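Local coordinates for SusD superfamily protein (Bacteroides vulgatus ATCC 8482, PDB 3JQ0) that probably binds nutrients, most likely glycans, at the outer membrane, as expected of a SusD-family protein, at residues 401-404 against 405-409; 287-290 against 291-294. All blocks are in the same frame, centred on the assembly; numbering follows the deposited sequence.

Contact 1. Residues 401-404 against 405-409; sequences EHKA and EIAYP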
loop_
_atom_site.group_PDB
_atom_site.type_symbol
_atom_site.label_atom_id
_atom_site.label_comp_id
_atom_site.label_asym_id
_atom_site.label_seq_id
_atom_site.Cartn_x
_atom_site.Cartn_y
_atom_site.Cartn_z
ATOM N N GLU A 401 -14.447 21.389 -16.734
ATOM C CA GLU A 401 -15.247 21.346 -17.925
ATOM C C GLU A 401 -16.196 20.147 -17.917
ATOM O O GLU A 401 -17.124 20.093 -18.725
ATOM C CB GLU A 401 -14.352 21.216 -19.175
ATOM C CG GLU A 401 -13.446 22.342 -19.605
ATOM C CD GLU A 401 -12.248 21.905 -20.641
ATOM O OE1 GLU A 401 -11.738 20.670 -20.795
ATOM O OE2 GLU A 401 -11.746 22.883 -21.282
ATOM N N HIS A 402 -15.929 19.143 -17.075
ATOM C CA HIS A 402 -16.667 17.872 -17.147
ATOM C C HIS A 402 -17.219 17.416 -15.798
ATOM O O HIS A 402 -17.425 16.211 -15.585
ATOM C CB HIS A 402 -15.799 16.755 -17.761
ATOM C CG HIS A 402 -15.424 17.040 -19.175
ATOM N ND1 HIS A 402 -16.226 16.751 -20.259
ATOM C CD2 HIS A 402 -14.336 17.668 -19.664
ATOM C CE1 HIS A 402 -15.619 17.157 -21.360
ATOM N NE2 HIS A 402 -14.473 17.701 -21.033
ATOM N N LYS A 403 -17.513 18.357 -14.905
ATOM C CA LYS A 403 -18.031 18.006 -13.595
ATOM C C LYS A 403 -19.303 17.163 -13.671
ATOM O O LYS A 403 -19.482 16.269 -12.833
ATOM C CB LYS A 403 -18.292 19.220 -12.699
ATOM C CG LYS A 403 -17.092 19.955 -12.279
ATOM C CD LYS A 403 -17.434 21.260 -11.505
ATOM C CE LYS A 403 -16.181 21.909 -10.934
ATOM N NZ LYS A 403 -16.526 23.286 -10.461
ATOM N N ALA A 404 -20.171 17.448 -14.631
ATOM C CA ALA A 404 -21.416 16.729 -14.732
ATOM C C ALA A 404 -21.222 15.250 -15.095
ATOM O O ALA A 404 -22.161 14.460 -14.963
ATOM C CB ALA A 404 -22.358 17.423 -15.733
ATOM N N GLU A 405 -20.051 14.909 -15.616
ATOM C CA GLU A 405 -19.699 13.548 -16.031
ATOM C C GLU A 405 -18.839 12.806 -14.995
ATOM O O GLU A 405 -19.027 11.619 -14.777
ATOM C CB GLU A 405 -18.930 13.548 -17.361
ATOM C CG GLU A 405 -19.658 14.104 -18.574
ATOM C CD GLU A 405 -18.677 14.483 -19.662
ATOM O OE1 GLU A 405 -17.862 13.644 -20.089
ATOM O OE2 GLU A 405 -18.644 15.668 -19.999
ATOM N N ILE A 406 -17.850 13.499 -14.408
ATOM C CA ILE A 406 -16.820 12.810 -13.651
ATOM C C ILE A 406 -16.577 13.352 -12.253
ATOM O O ILE A 406 -15.887 12.682 -11.467
ATOM C CB ILE A 406 -15.505 12.600 -14.464
ATOM C CG1 ILE A 406 -14.969 13.848 -15.109
ATOM C CG2 ILE A 406 -15.706 11.463 -15.489
ATOM C CD1 ILE A 406 -14.550 14.912 -14.213
ATOM N N ALA A 407 -17.126 14.515 -11.866
ATOM C CA ALA A 407 -17.037 14.930 -10.474
ATOM C C ALA A 407 -17.996 14.080 -9.657
ATOM O O ALA A 407 -19.022 13.626 -10.144
ATOM C CB ALA A 407 -17.376 16.412 -10.279
ATOM N N TYR A 408 -17.650 13.835 -8.397
ATOM C CA TYR A 408 -18.580 13.174 -7.480
ATOM C C TYR A 408 -19.759 14.107 -7.242
ATOM O O TYR A 408 -19.530 15.281 -6.970
ATOM C CB TYR A 408 -17.851 12.873 -6.161
ATOM C CG TYR A 408 -18.718 12.194 -5.122
ATOM C CD1 TYR A 408 -18.972 10.830 -5.197
ATOM C CD2 TYR A 408 -19.300 12.908 -4.089
ATOM C CE1 TYR A 408 -19.800 10.208 -4.275
ATOM C CE2 TYR A 408 -20.131 12.294 -3.170
ATOM C CZ TYR A 408 -20.396 10.945 -3.272
ATOM O OH TYR A 408 -21.208 10.310 -2.391
ATOM N N PRO A 409 -21.010 13.599 -7.276
ATOM C CA PRO A 409 -21.446 12.209 -7.327
ATOM C C PRO A 409 -22.018 11.807 -8.710
ATOM O O PRO A 409 -22.992 11.055 -8.804
ATOM C CB PRO A 409 -22.560 12.168 -6.288
ATOM C CG PRO A 409 -23.284 13.473 -6.548
ATOM C CD PRO A 409 -22.154 14.461 -6.865
HETATM O O HOH W 1 -19.987 18.212 -18.977
#

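Contact 2. Residues 287-290 against 291-294; sequences TPDA and QLNG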
loop_
_atom_site.group_PDB
_atom_site.type_symbol
_atom_site.label_atom_id
_atom_site.label_comp_id
_atom_site.label_asym_id
_atom_site.label_seq_id
_atom_site.Cartn_x
_atom_site.Cartn_y
_atom_site.Cartn_z
ATOM N N THR A 287 12.373 3.141 -28.210
ATOM C CA THR A 287 11.572 3.901 -27.255
ATOM C C THR A 287 12.004 3.593 -25.834
ATOM O O THR A 287 12.648 2.591 -25.584
ATOM C CB THR A 287 10.052 3.544 -27.395
ATOM O OG1 THR A 287 9.778 2.332 -26.687
ATOM C CG2 THR A 287 9.578 3.500 -28.831
ATOM N N PRO A 288 11.616 4.430 -24.866
ATOM C CA PRO A 288 11.973 4.117 -23.487
ATOM C C PRO A 288 11.419 2.809 -23.005
ATOM O O PRO A 288 12.027 2.203 -22.116
ATOM C CB PRO A 288 11.356 5.288 -22.717
ATOM C CG PRO A 288 11.379 6.419 -23.708
ATOM C CD PRO A 288 11.031 5.764 -24.997
ATOM N N ASP A 289 10.295 2.346 -23.560
ATOM C CA ASP A 289 9.696 1.113 -23.087
ATOM C C ASP A 289 10.535 -0.128 -23.402
ATOM O O ASP A 289 10.400 -1.135 -22.732
ATOM C CB ASP A 289 8.290 0.968 -23.651
ATOM C CG ASP A 289 7.330 1.972 -23.071
ATOM O OD1 ASP A 289 7.308 2.129 -21.826
ATOM O OD2 ASP A 289 6.583 2.599 -23.834
ATOM N N ALA A 290 11.443 -0.011 -24.354
ATOM C CA ALA A 290 12.388 -1.082 -24.635
ATOM C C ALA A 290 13.395 -1.307 -23.518
ATOM O O ALA A 290 14.084 -2.304 -23.527
ATOM C CB ALA A 290 13.147 -0.818 -25.943
ATOM N N GLN A 291 13.476 -0.376 -22.558
ATOM C CA GLN A 291 14.407 -0.502 -21.421
ATOM C C GLN A 291 13.864 -1.407 -20.328
ATOM O O GLN A 291 14.608 -1.786 -19.424
ATOM C CB GLN A 291 14.679 0.870 -20.803
ATOM C CG GLN A 291 15.311 1.828 -21.781
ATOM C CD GLN A 291 15.231 3.281 -21.337
ATOM O OE1 GLN A 291 14.530 3.635 -20.402
ATOM N NE2 GLN A 291 15.975 4.132 -22.027
ATOM N N LEU A 292 12.571 -1.721 -20.345
ATOM C CA LEU A 292 11.972 -2.478 -19.228
ATOM C C LEU A 292 12.452 -3.914 -19.275
ATOM O O LEU A 292 12.383 -4.530 -20.316
ATOM C CB LEU A 292 10.445 -2.433 -19.304
ATOM C CG LEU A 292 9.806 -1.059 -19.249
ATOM C CD1 LEU A 292 8.260 -1.196 -19.476
ATOM C CD2 LEU A 292 10.102 -0.270 -17.963
ATOM N N ASN A 293 12.828 -4.474 -18.126
ATOM C CA ASN A 293 13.213 -5.876 -18.054
ATOM C C ASN A 293 12.989 -6.442 -16.690
ATOM O O ASN A 293 13.599 -6.024 -15.734
ATOM C CB ASN A 293 14.677 -6.084 -18.397
ATOM C CG ASN A 293 15.015 -7.538 -18.596
ATOM O OD1 ASN A 293 14.239 -8.282 -19.240
ATOM N ND2 ASN A 293 16.151 -7.952 -18.069
ATOM N N GLY A 294 12.118 -7.387 -16.573
ATOM C CA GLY A 294 11.790 -8.028 -15.337
ATOM C C GLY A 294 11.109 -9.340 -15.595
ATOM O O GLY A 294 11.194 -9.919 -16.679
#

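Contact 1. Residues 401-404 against 405-409
His402 and Glu405 belong to the N-terminal end of a single-turn helix, 403-406, in which His402 is the N-cap and Glu405 the third residue of the turn. This short helix follows helix 396-401 almost directly in the SusD fold. From its ring edge, His402 ND1 donates to Glu405 OE2 at 2.7 Å in an almost straight bond (N-H...O 174°). The oxygen lies in the imidazole plane and is approached on its syn side but tilted out of the carboxylate plane; the carboxylate stands nearly upright to the ring, the two planes 88° apart. Glu405 has two conformers; the bond belongs to one of them and may be absent in the other. A water donates to the same Glu405 OE2 at 3.1 Å and reaches Glu401 O weakly, while the His402 ring stacks with Tyr398 of the preceding helix.

The backbone carbonyl of His402 takes two amides: Glu405 N at 2.9 Å comes from above the carbonyl plane, whereas Ile406 N at 3.0 Å lies nearly along the C=O axis. Ile406 adds its side chain to the same oxygen: chi1 51° turns Ile406 CG1 onto His402 O at 3.4 Å, with CD1 equally near. The buried isoleucine also packs on Tyr394 and Phe399, joining the turn to helices 383-394 and 396-401.

One residue on, Ala407 leaves helical geometry, yet its N still bonds to Lys403 O at 3.1 Å; that carbonyl is also bonded by Asn410 ND2. Tyr408 N is hydrogen-bonded to Asn387 OD1, tying the outgoing chain to helix 383-394. Where the turn ends, the methyl of Ala407 lies against the root of the extended lysine chain, Ala407 CB 3.8 Å from Lys403 CB.

Contact 2. Residues 287-290 against 291-294
The flat carboxamide of Gln291 has the backbone of Pro288 over one face: Pro288 CA stands above CD of Gln291 at 4.0 Å, and on the same side Pro288 O is displaced past the CG-OE1 side of the group, 3.5 Å from Gln291 CD. Gln291 OE1 accepts from Arg353 NE. This is a 3-10 turn in the loop between helix 269-275 and strand 299-300. With CG beside the glutamine's own backbone N (chi1 -61°), the extended chain lays the carboxamide alongside Pro288. A lysine in its place would probably leave Arg353 NE without its acceptor and set a second positive charge beside that guanidinium group.

Successive i to i+3 bonds make the turn. Gln291 N reaches Pro288 O at 3.0 Å and Leu292 N reaches Asp289 O at 3.3 Å, both donors well above the carbonyl planes; Ala290 N bonds to Thr287 O before them. The buried carboxylate of Asp289 is satisfied outside the turn, OD2 in a salt bridge with Lys321 and OD1 bonded to Tyr340 OH. Leu292 runs alongside it, CD1 4.2 Å from Asp289 OD1.

Overall arrangement
From the N terminus, contact 2 comes first: after helix 269-275 the chain makes the turn of 287-294 and goes on to strand 299-300. The antiparallel pair 320-326 and 332-339 follows, then helices 364-377, 383-394 and 396-401, before contact 1 forms at 401-409. Each contact closes just one local turn; the two stand in series, neither nested nor crossed. The centres of contact 1 and contact 2 are about 36 Å apart. The nearest atoms of contact 1 and contact 2 are about 25 Å apart. Contact 2 joins its loop to helix 269-275, to Lys321 of strand 320-326 and to Arg353; contact 1 sets its short helix against helices 383-394 and 396-401, and Tyr408 just after it reaches helix 430-441.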